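Local coordinates for protein cysteine protease S273R (African swine fever virus pig/Kenya/KEN-50/1950, PDB 6LJ9) that is a SUMO-1-type (Ulp1-like) cysteine protease that probably processes the viral pp220 and pp62 polyproteins into core-shell proteins and helps blunt host innate immunity, at residues Gln126-Val130 and Arg203-Leu208. Numbering follows the deposited sequence.
Sequences QVDMV and RVKQQL
Gln-207 reaches across to the start of helix 129-134, its chain straight past CG (chi2 -177°), and its OE1 accepts from the backbone N of Met-129 at 3.3 Å. This N-H comes from above the amide's carbonyl plane rather than along a lone pair. The same amide lies nearly parallel to the carboxylate of Asp-128, the planes 17° apart, with OE1 3.5 Å from Asp-128 OD1; these two oxygens are both acceptors and make no bond. Asp-128 is the N-cap of this helix, and its OD1 takes the N-H of Val-130, so the first turn is gripped by acceptors from both segments. In this Ulp1-type protease of peptidase family C63, the contact fastens that turn to the C-terminal end of helix 195-208, which packs on strands 181-186 and 215-220 of the central mixed sheet. Next to the Gln-207 bond, selenomethionine Met-129 sets its CG 3.7 Å from Val-204 CG1 and equally near Leu-208 CD2; two turns, at chi2 and chi3, bring CE back toward both Val-204 methyls. At the other end, Arg-203 NH1 donates to Gln-126 OE1 at 3.0 Å; the oxygen lies near the guanidinium plane, whereas NH1 stands above the carbonyl plane of the poorly ordered amide, 80° from the guanidinium plane.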
loop_
_atom_site.group_PDB
_atom_site.type_symbol
_atom_site.label_atom_id
_atom_site.label_comp_id
_atom_site.label_asym_id
_atom_site.label_seq_id
_atom_site.Cartn_x
_atom_site.Cartn_y
_atom_site.Cartn_z
ATOM N N GLN B 126 12.337 -22.355 7.047
ATOM C CA GLN B 126 11.754 -21.994 5.765
ATOM C C GLN B 126 10.727 -20.887 5.952
ATOM O O GLN B 126 10.301 -20.577 7.068
ATOM C CB GLN B 126 11.103 -23.212 5.102
ATOM C CG GLN B 126 12.055 -24.351 4.815
ATOM C CD GLN B 126 11.328 -25.603 4.375
ATOM O OE1 GLN B 126 10.135 -25.763 4.631
ATOM N NE2 GLN B 126 12.042 -26.497 3.708
ATOM N N VAL B 127 10.329 -20.293 4.836
ATOM C CA VAL B 127 9.290 -19.273 4.854
ATOM C C VAL B 127 7.930 -19.956 4.794
ATOM O O VAL B 127 7.752 -20.972 4.111
ATOM C CB VAL B 127 9.485 -18.275 3.697
ATOM C CG1 VAL B 127 9.138 -18.907 2.350
ATOM C CG2 VAL B 127 8.676 -17.014 3.934
ATOM N N ASP B 128 6.972 -19.421 5.543
ATOM C CA ASP B 128 5.598 -19.913 5.550
ATOM C C ASP B 128 4.718 -18.791 5.018
ATOM O O ASP B 128 4.545 -17.765 5.684
ATOM C CB ASP B 128 5.177 -20.347 6.954
ATOM C CG ASP B 128 3.881 -21.144 6.964
ATOM O OD1 ASP B 128 3.026 -20.919 6.082
ATOM O OD2 ASP B 128 3.716 -21.997 7.862
HETATM N N MSE B 129 4.169 -18.985 3.822
HETATM C CA MSE B 129 3.428 -17.934 3.129
HETATM C C MSE B 129 2.201 -17.483 3.916
HETATM O O MSE B 129 1.781 -16.331 3.816
HETATM C CB MSE B 129 3.013 -18.406 1.734
HETATM C CG MSE B 129 2.870 -17.279 0.723
HETATM SE SE MSE B 129 4.500 -16.217 0.572
HETATM C CE MSE B 129 5.743 -17.638 0.084
ATOM N N VAL B 130 1.628 -18.399 4.701
ATOM C CA VAL B 130 0.524 -18.027 5.581
ATOM C C VAL B 130 1.019 -17.113 6.695
ATOM O O VAL B 130 0.386 -16.100 7.013
ATOM C CB VAL B 130 -0.162 -19.284 6.146
ATOM C CG1 VAL B 130 -1.223 -18.896 7.164
ATOM C CG2 VAL B 130 -0.773 -20.098 5.022
ATOM N N ARG B 203 3.908 -26.304 -3.011
ATOM C CA ARG B 203 3.835 -26.282 -1.553
ATOM C C ARG B 203 3.214 -24.984 -1.051
ATOM O O ARG B 203 2.425 -24.991 -0.099
ATOM C CB ARG B 203 5.230 -26.485 -0.956
ATOM C CG ARG B 203 5.250 -26.773 0.543
ATOM C CD ARG B 203 5.417 -25.503 1.377
ATOM N NE ARG B 203 6.702 -24.852 1.132
ATOM C CZ ARG B 203 7.811 -25.095 1.823
ATOM N NH1 ARG B 203 7.797 -25.976 2.816
ATOM N NH2 ARG B 203 8.935 -24.456 1.530
ATOM N N VAL B 204 3.560 -23.857 -1.680
ATOM C CA VAL B 204 2.977 -22.577 -1.286
ATOM C C VAL B 204 1.487 -22.543 -1.601
ATOM O O VAL B 204 0.701 -21.939 -0.859
ATOM C CB VAL B 204 3.732 -21.420 -1.970
ATOM C CG1 VAL B 204 3.079 -20.084 -1.652
ATOM C CG2 VAL B 204 5.191 -21.410 -1.539
ATOM N N LYS B 205 1.068 -23.195 -2.689
ATOM C CA LYS B 205 -0.345 -23.209 -3.050
ATOM C C LYS B 205 -1.184 -23.925 -1.998
ATOM O O LYS B 205 -2.270 -23.455 -1.638
ATOM C CB LYS B 205 -0.531 -23.859 -4.420
ATOM C CG LYS B 205 -1.982 -24.002 -4.851
ATOM C CD LYS B 205 -2.090 -24.650 -6.221
ATOM C CE LYS B 205 -3.539 -24.905 -6.599
ATOM N NZ LYS B 205 -3.655 -25.531 -7.945
ATOM N N GLN B 206 -0.701 -25.064 -1.493
ATOM C CA GLN B 206 -1.440 -25.780 -0.457
ATOM C C GLN B 206 -1.529 -24.961 0.823
ATOM O O GLN B 206 -2.557 -24.978 1.511
ATOM C CB GLN B 206 -0.790 -27.134 -0.182
ATOM C CG GLN B 206 -1.047 -28.165 -1.260
ATOM C CD GLN B 206 -2.521 -28.460 -1.444
ATOM O OE1 GLN B 206 -3.263 -28.605 -0.472
ATOM N NE2 GLN B 206 -2.956 -28.541 -2.696
ATOM N N GLN B 207 -0.457 -24.243 1.164
ATOM C CA GLN B 207 -0.491 -23.371 2.334
ATOM C C GLN B 207 -1.523 -22.265 2.158
ATOM O O GLN B 207 -2.352 -22.027 3.044
ATOM C CB GLN B 207 0.896 -22.778 2.587
ATOM C CG GLN B 207 1.936 -23.785 3.047
ATOM C CD GLN B 207 3.276 -23.142 3.347
ATOM O OE1 GLN B 207 3.587 -22.061 2.844
ATOM N NE2 GLN B 207 4.077 -23.804 4.173
ATOM N N LEU B 208 -1.495 -21.586 1.010
ATOM C CA LEU B 208 -2.414 -20.475 0.785
ATOM C C LEU B 208 -3.853 -20.948 0.627
ATOM O O LEU B 208 -4.786 -20.185 0.901
ATOM C CB LEU B 208 -1.975 -19.673 -0.440
ATOM C CG LEU B 208 -0.666 -18.903 -0.266
ATOM C CD1 LEU B 208 -0.319 -18.134 -1.530
ATOM C CD2 LEU B 208 -0.759 -17.966 0.930
#